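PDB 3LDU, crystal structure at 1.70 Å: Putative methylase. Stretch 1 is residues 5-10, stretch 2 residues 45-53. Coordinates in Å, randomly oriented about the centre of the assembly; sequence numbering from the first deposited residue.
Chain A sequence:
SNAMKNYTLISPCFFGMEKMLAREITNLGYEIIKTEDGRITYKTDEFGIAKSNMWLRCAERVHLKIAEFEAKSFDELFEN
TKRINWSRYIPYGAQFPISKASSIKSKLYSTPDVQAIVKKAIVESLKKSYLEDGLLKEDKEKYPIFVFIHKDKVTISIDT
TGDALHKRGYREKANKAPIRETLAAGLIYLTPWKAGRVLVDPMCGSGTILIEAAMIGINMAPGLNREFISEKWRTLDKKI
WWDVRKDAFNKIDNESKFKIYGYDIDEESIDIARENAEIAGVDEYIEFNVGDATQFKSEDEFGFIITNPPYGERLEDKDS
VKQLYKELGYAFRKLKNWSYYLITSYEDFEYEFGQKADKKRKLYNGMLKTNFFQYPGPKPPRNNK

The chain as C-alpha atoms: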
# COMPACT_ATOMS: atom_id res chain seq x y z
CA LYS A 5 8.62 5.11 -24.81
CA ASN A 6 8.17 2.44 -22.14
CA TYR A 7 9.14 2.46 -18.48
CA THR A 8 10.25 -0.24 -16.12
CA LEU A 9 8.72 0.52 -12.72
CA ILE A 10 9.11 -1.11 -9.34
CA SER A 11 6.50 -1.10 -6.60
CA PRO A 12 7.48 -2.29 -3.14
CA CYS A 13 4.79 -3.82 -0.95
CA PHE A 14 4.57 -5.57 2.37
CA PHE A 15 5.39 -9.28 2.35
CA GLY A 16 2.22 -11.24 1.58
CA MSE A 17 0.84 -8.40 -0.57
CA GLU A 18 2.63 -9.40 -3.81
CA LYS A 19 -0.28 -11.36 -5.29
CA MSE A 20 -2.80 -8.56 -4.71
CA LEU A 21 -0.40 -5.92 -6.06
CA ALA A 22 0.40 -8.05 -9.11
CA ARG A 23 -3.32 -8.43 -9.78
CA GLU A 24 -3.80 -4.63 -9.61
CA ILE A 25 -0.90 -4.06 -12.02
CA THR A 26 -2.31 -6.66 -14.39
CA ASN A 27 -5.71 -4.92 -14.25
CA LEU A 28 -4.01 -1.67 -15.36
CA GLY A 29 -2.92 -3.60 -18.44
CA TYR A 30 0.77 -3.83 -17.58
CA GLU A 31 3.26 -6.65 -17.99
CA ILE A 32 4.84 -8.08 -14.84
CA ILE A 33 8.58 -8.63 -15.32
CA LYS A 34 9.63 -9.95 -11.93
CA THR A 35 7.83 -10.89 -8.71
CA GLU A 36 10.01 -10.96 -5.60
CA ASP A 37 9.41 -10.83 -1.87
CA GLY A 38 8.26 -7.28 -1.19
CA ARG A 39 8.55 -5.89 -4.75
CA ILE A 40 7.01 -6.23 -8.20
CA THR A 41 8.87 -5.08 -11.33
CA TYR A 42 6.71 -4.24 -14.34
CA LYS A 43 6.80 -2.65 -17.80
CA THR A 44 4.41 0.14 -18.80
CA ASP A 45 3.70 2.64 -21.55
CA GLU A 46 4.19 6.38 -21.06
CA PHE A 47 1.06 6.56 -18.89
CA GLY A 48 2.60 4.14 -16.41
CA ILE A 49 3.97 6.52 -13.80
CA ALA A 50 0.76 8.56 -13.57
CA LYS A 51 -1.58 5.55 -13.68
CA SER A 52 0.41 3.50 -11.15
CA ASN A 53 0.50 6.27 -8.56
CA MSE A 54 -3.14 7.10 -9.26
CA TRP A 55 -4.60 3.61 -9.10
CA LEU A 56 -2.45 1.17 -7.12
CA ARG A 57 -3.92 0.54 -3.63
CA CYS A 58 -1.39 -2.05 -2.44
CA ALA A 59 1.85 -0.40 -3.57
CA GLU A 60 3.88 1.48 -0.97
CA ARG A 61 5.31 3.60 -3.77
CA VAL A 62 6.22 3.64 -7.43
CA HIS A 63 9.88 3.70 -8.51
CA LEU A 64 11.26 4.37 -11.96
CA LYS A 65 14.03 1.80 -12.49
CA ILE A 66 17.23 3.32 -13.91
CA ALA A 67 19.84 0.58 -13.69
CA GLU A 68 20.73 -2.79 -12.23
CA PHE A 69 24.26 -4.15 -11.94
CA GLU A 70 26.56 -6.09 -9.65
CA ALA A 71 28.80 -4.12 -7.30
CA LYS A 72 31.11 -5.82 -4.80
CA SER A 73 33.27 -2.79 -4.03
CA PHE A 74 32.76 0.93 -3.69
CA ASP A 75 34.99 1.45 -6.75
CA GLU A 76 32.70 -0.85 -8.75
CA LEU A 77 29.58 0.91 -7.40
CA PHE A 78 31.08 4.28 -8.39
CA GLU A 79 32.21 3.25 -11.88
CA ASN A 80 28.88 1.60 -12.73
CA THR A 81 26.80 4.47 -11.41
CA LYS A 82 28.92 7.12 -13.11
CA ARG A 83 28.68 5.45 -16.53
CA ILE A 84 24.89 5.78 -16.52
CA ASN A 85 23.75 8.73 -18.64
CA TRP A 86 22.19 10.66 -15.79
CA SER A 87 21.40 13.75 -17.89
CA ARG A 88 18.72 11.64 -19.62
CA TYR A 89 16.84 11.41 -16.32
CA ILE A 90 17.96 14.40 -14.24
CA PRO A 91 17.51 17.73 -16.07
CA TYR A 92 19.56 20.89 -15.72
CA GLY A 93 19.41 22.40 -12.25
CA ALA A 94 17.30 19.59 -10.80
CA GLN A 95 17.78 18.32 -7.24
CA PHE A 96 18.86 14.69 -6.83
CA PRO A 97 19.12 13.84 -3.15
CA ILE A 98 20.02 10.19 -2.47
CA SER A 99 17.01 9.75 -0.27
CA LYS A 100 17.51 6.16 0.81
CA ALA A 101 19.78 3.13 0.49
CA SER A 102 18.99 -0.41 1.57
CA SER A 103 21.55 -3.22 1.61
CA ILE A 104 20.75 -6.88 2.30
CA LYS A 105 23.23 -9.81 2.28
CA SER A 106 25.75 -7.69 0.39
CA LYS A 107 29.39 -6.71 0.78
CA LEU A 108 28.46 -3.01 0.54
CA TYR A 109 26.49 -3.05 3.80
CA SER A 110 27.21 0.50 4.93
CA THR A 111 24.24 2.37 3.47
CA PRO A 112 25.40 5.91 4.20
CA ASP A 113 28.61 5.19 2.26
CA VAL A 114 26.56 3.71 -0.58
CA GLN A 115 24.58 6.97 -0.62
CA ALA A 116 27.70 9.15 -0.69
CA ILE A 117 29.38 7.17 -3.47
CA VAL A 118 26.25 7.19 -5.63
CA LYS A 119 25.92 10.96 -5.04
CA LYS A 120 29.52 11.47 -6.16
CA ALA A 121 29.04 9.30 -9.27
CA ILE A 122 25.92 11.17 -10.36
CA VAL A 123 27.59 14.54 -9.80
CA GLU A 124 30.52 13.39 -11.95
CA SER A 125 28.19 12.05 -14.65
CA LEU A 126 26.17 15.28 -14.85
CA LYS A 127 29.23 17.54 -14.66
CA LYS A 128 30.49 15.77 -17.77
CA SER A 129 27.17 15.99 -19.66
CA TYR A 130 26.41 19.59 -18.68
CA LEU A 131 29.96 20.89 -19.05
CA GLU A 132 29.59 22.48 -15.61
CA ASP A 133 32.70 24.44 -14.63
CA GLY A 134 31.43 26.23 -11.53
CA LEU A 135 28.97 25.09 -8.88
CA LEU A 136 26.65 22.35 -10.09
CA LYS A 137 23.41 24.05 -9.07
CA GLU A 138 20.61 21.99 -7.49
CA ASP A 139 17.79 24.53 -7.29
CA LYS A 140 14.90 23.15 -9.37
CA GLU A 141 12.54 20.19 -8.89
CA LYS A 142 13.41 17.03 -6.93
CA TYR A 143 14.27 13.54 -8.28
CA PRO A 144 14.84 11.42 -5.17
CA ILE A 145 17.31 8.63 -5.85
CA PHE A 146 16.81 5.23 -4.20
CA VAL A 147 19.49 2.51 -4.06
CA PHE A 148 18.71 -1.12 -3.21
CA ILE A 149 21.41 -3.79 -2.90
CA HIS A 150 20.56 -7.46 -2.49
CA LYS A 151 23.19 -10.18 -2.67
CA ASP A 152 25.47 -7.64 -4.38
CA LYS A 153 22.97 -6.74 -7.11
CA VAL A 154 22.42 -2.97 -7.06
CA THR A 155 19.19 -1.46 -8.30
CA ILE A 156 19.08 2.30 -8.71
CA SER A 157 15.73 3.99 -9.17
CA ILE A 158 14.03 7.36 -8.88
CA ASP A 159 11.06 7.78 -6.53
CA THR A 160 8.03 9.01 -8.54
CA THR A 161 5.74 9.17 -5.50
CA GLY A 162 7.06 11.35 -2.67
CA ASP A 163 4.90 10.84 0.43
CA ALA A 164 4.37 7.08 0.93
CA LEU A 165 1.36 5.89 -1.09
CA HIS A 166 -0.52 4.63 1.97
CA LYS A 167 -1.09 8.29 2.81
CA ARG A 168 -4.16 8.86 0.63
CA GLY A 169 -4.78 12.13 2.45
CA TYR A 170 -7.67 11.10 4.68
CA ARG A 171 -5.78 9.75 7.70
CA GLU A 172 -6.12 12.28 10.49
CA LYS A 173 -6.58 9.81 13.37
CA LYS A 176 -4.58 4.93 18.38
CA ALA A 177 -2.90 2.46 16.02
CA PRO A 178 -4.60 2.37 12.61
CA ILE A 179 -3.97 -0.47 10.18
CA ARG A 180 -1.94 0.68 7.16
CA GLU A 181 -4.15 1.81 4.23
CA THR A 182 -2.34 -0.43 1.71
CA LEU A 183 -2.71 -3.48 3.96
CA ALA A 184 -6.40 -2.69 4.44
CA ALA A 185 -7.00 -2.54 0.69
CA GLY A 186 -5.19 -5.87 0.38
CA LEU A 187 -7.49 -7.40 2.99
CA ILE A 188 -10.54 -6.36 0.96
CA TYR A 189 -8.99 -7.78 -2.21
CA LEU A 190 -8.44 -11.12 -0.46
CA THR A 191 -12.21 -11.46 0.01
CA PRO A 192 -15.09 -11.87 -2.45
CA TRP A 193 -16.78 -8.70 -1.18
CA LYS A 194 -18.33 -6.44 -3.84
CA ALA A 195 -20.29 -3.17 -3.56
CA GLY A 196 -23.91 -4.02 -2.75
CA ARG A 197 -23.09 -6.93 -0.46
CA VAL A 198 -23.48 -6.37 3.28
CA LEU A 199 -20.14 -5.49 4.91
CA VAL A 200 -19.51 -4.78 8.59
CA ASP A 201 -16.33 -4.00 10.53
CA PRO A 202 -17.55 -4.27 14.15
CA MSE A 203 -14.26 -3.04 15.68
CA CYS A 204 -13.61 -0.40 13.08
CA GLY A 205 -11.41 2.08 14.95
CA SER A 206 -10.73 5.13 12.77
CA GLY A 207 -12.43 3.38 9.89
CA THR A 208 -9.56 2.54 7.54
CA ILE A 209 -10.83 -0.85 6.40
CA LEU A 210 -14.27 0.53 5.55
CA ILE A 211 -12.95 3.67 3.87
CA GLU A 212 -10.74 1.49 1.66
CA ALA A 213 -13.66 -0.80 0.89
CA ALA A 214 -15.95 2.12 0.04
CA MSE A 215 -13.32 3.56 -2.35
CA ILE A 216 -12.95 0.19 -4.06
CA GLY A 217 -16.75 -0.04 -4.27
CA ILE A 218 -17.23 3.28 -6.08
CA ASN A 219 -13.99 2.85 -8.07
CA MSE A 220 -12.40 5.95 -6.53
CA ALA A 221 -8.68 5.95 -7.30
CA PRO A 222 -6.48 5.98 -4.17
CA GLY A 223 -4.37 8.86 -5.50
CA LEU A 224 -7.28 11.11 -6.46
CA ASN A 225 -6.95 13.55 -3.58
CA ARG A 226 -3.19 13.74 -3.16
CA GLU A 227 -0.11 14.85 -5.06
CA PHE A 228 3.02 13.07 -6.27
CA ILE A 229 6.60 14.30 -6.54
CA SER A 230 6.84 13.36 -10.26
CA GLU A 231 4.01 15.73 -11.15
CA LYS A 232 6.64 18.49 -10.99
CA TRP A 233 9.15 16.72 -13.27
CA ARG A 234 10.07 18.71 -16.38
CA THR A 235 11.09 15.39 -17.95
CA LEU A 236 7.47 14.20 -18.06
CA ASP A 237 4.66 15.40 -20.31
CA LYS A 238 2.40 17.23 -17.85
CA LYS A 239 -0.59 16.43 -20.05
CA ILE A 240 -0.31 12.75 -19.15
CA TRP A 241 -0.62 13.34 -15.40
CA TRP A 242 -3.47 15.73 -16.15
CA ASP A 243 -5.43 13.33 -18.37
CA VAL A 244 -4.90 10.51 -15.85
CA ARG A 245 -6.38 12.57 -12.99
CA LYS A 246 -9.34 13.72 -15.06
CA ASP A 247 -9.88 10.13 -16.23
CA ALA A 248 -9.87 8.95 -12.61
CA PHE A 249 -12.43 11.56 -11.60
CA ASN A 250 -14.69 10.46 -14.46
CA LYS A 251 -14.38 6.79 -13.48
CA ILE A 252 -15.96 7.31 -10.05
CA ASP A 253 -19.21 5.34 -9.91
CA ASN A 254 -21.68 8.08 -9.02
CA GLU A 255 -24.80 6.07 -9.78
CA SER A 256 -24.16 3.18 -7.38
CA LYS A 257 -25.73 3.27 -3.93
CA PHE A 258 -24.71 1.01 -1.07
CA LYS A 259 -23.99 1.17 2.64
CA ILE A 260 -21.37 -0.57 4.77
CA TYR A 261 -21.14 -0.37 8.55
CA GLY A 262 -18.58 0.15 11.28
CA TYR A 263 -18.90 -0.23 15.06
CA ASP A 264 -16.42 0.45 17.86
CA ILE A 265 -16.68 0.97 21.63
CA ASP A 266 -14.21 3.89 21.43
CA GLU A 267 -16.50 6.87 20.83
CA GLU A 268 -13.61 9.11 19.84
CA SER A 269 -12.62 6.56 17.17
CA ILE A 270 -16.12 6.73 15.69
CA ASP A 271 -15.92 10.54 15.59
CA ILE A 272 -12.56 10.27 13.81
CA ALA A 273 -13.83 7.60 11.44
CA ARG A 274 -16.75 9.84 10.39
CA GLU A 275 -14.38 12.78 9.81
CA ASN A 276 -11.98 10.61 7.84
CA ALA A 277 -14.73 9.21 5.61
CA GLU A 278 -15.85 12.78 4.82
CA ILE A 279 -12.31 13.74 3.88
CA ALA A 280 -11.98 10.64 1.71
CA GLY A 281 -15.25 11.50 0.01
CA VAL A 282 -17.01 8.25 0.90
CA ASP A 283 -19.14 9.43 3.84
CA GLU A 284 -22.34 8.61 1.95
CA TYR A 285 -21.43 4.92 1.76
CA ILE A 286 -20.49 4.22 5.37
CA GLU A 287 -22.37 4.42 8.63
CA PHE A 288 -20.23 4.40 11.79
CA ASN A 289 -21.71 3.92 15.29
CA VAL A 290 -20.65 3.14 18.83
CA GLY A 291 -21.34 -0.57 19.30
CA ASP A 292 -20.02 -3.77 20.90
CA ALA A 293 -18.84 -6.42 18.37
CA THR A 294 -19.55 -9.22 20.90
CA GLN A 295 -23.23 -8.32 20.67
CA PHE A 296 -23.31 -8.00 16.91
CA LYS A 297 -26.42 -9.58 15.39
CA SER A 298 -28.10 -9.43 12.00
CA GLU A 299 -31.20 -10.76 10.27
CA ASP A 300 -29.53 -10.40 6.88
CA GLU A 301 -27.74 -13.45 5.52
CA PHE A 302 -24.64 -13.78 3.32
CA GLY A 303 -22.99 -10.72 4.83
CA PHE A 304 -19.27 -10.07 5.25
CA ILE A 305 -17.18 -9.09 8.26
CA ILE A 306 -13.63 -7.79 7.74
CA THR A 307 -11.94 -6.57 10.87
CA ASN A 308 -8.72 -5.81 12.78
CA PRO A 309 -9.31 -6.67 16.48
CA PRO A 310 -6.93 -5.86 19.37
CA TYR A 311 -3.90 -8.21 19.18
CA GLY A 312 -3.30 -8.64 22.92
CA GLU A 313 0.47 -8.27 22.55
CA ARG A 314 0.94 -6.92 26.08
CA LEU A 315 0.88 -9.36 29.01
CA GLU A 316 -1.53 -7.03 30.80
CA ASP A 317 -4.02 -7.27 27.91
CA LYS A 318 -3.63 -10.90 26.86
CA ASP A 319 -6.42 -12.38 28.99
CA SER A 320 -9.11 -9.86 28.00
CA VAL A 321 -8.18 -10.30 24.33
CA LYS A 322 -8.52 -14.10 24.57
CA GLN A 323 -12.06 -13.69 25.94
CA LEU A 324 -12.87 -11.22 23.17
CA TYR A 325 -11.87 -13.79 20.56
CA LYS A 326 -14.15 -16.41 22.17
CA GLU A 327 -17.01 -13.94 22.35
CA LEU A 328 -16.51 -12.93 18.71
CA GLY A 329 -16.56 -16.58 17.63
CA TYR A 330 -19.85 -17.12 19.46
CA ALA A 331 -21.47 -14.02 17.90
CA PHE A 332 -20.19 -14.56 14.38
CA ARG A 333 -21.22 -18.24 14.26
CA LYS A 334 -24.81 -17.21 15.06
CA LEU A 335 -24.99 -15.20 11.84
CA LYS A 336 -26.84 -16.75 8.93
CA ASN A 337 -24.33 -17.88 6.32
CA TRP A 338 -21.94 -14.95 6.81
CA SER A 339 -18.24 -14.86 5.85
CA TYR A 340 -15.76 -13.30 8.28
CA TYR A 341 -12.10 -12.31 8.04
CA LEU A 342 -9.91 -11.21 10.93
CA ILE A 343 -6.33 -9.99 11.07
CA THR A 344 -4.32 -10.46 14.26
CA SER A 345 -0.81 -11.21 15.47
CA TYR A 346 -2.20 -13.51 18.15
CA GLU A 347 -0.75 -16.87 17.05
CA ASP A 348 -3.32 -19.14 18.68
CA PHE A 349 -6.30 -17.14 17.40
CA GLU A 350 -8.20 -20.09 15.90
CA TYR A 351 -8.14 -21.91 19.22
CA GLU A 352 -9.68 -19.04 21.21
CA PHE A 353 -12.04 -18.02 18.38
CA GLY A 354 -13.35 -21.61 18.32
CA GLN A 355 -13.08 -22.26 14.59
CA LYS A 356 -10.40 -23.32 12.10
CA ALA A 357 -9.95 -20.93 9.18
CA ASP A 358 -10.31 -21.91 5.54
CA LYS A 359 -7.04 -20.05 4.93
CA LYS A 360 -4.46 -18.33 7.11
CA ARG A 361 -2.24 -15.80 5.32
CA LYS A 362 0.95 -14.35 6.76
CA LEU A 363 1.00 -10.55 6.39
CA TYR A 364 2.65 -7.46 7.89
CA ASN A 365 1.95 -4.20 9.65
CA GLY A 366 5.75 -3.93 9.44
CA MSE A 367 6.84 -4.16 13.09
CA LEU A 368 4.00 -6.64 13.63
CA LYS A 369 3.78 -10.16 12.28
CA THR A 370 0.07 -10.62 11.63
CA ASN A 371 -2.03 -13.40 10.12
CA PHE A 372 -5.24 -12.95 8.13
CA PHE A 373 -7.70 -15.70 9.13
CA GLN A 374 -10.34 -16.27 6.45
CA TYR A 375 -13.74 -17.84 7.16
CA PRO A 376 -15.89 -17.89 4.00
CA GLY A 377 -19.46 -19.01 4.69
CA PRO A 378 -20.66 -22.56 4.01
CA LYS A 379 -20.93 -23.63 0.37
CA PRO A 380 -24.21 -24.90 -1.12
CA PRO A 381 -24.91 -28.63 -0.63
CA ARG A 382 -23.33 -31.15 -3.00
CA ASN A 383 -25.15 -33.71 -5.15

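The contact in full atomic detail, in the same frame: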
# COMPACT_ATOMS: atom_id res chain seq x y z
N LYS A 5 7.62 5.83 -25.60
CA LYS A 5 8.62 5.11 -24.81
C LYS A 5 7.96 4.31 -23.68
O LYS A 5 6.87 4.65 -23.22
CB LYS A 5 9.65 6.08 -24.25
N ASN A 6 8.64 3.25 -23.25
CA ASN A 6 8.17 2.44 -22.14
C ASN A 6 9.00 2.71 -20.89
O ASN A 6 10.13 3.20 -20.96
CB ASN A 6 8.23 0.95 -22.48
CG ASN A 6 6.98 0.48 -23.22
OD1 ASN A 6 6.20 1.28 -23.74
ND2 ASN A 6 6.79 -0.84 -23.26
N TYR A 7 8.42 2.40 -19.73
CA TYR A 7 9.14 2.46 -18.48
C TYR A 7 9.22 1.08 -17.87
O TYR A 7 8.35 0.24 -18.11
CB TYR A 7 8.40 3.34 -17.47
CG TYR A 7 8.23 4.78 -17.86
CD1 TYR A 7 9.34 5.56 -18.16
CD2 TYR A 7 6.98 5.37 -17.90
CE1 TYR A 7 9.20 6.88 -18.51
CE2 TYR A 7 6.82 6.69 -18.25
CZ TYR A 7 7.94 7.44 -18.55
OH TYR A 7 7.81 8.76 -18.89
N THR A 8 10.26 0.86 -17.08
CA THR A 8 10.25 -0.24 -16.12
C THR A 8 10.09 0.38 -14.75
O THR A 8 10.91 1.21 -14.34
CB THR A 8 11.56 -1.03 -16.18
OG1 THR A 8 11.69 -1.61 -17.48
CG2 THR A 8 11.55 -2.16 -15.14
N LEU A 9 9.01 -0.01 -14.05
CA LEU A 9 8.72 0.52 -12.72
C LEU A 9 8.83 -0.59 -11.70
O LEU A 9 8.71 -1.78 -12.03
CB LEU A 9 7.30 1.10 -12.68
CG LEU A 9 6.92 2.13 -13.76
CD1 LEU A 9 5.50 2.64 -13.57
CD2 LEU A 9 7.92 3.30 -13.76
N ILE A 10 9.08 -0.19 -10.46
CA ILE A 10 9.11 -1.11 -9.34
C ILE A 10 8.21 -0.59 -8.23
O ILE A 10 8.33 0.57 -7.80
CB ILE A 10 10.53 -1.23 -8.79
CG1 ILE A 10 11.50 -1.62 -9.91
CG2 ILE A 10 10.57 -2.25 -7.63
CD1 ILE A 10 12.93 -1.52 -9.48
N ASP A 45 3.60 1.59 -20.55
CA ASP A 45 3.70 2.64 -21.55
C ASP A 45 3.96 3.98 -20.86
O ASP A 45 4.25 4.02 -19.66
CB ASP A 45 2.43 2.71 -22.40
CG ASP A 45 1.18 2.97 -21.57
OD1 ASP A 45 1.30 3.41 -20.42
OD2 ASP A 45 0.06 2.73 -22.08
N GLU A 46 3.85 5.07 -21.61
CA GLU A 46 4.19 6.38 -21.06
C GLU A 46 3.20 6.87 -20.01
O GLU A 46 3.47 7.85 -19.31
CB GLU A 46 4.34 7.43 -22.18
CG GLU A 46 3.03 7.84 -22.83
CD GLU A 46 2.74 7.09 -24.13
OE1 GLU A 46 3.13 5.90 -24.24
OE2 GLU A 46 2.13 7.70 -25.04
N PHE A 47 2.06 6.19 -19.89
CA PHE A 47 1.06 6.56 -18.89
C PHE A 47 1.34 5.88 -17.56
O PHE A 47 0.63 6.12 -16.58
CB PHE A 47 -0.34 6.20 -19.38
CG PHE A 47 -0.83 7.05 -20.52
CD1 PHE A 47 -1.53 8.22 -20.29
CD2 PHE A 47 -0.57 6.68 -21.83
CE1 PHE A 47 -1.98 9.00 -21.34
CE2 PHE A 47 -1.02 7.45 -22.88
CZ PHE A 47 -1.72 8.62 -22.63
N GLY A 48 2.38 5.05 -17.52
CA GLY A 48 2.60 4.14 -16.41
C GLY A 48 2.86 4.79 -15.07
O GLY A 48 2.38 4.32 -14.03
N ILE A 49 3.62 5.88 -15.07
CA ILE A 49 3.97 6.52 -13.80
C ILE A 49 2.73 7.16 -13.19
O ILE A 49 2.42 6.95 -12.00
CB ILE A 49 5.10 7.55 -13.98
CG1 ILE A 49 6.42 6.85 -14.30
CG2 ILE A 49 5.27 8.37 -12.69
CD1 ILE A 49 7.58 7.82 -14.61
N ALA A 50 1.99 7.90 -14.01
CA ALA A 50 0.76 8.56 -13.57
C ALA A 50 -0.30 7.54 -13.13
O ALA A 50 -0.89 7.65 -12.04
CB ALA A 50 0.21 9.45 -14.69
N LYS A 51 -0.54 6.54 -13.97
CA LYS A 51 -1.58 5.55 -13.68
C LYS A 51 -1.26 4.71 -12.46
O LYS A 51 -2.15 4.37 -11.69
CB LYS A 51 -1.82 4.62 -14.87
CG LYS A 51 -2.82 5.19 -15.89
CD LYS A 51 -2.91 4.31 -17.13
CE LYS A 51 -3.25 2.86 -16.78
NZ LYS A 51 -3.38 2.02 -18.01
N SER A 52 0.01 4.35 -12.28
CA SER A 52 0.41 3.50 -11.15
C SER A 52 0.24 4.22 -9.82
O SER A 52 -0.33 3.67 -8.88
CB SER A 52 1.85 3.02 -11.33
OG SER A 52 1.94 2.19 -12.47
N ASN A 53 0.72 5.45 -9.74
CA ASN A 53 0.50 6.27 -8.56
C ASN A 53 -0.98 6.54 -8.31
O ASN A 53 -1.44 6.55 -7.17
CB ASN A 53 1.25 7.61 -8.69
CG ASN A 53 2.72 7.47 -8.39
OD1 ASN A 53 3.09 7.21 -7.24
ND2 ASN A 53 3.56 7.63 -9.40
O HOH W 1 5.33 9.92 -19.18

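Residues 7-10 form a strand, and residues 48-53 form the first part of a helix that continues beyond the stretch. The two axes run in nearly the same direction, 26° apart, and approach to 10.0 Å, a spacing that leaves room for a layer of side chains between them. The backbones are closest ahead of these elements, where Asn6 CA lies 4.5 Å from Asp45 CA; further along, Leu9 CA and Ile49 CA are 7.7 Å apart.

The second stretch enters its helix through a type I turn from Asp45 to Gly48, closed by the bond from Gly48 N to Asp45 O at 3.0 Å. The Asp45 side chain caps this turn: Phe47 N donates to Asp45 OD1 at 2.9 Å, with an N-H...acceptor angle of 140°, satisfying an amide that the incoming helix leaves free.

No direct hydrogen bond joins the two stretches among the modelled atoms. The nearest candidate, Lys5 O to Glu46 N at 3.4 Å, fails on angle, so it counts as a polar contact and no more. The contact, which buries 368 Å² summed over both sides, therefore rests largely on packing.

Tyr7 gives up the largest area, 79 Å². Its CA-to-CB bond points toward the second stretch, and Ile49 CD1 sits over one face of the ring, 4.0 Å from the centroid and 16° off the normal. That near-perpendicular placement is the signature of a CH-pi interaction, in which a methyl group meets the aromatic electron cloud. The CA-to-CB bond of Ile49 points sideways, but the end of its side chain comes nearer, as its m, t rotamer carries CD1 to the ring. Near the plane of the same ring, at its edge, lies Glu46 O, 3.7 Å from Tyr7 CE2. A water extends this polar side of the contact: it donates to Glu46 O at 2.8 Å and is hydrogen-bonded to Tyr7 OH, also at 2.8 Å, bridging the stretches indirectly.

Two residues along the strand, Leu9 also points toward the helix. Its CD2 packs against Ile49 CG1 at 3.9 Å, so Ile49 serves both strand side chains. The other methyl, Leu9 CD1, rests 3.6 Å from Gly48 O and 3.8 Å from Ser52 OG. These polar atoms lie beside a methyl while being paired within the helix: Ser52 OG donates to Gly48 O at 2.7 Å, and Ser52 N donates to the same Gly48 O at 2.9 Å.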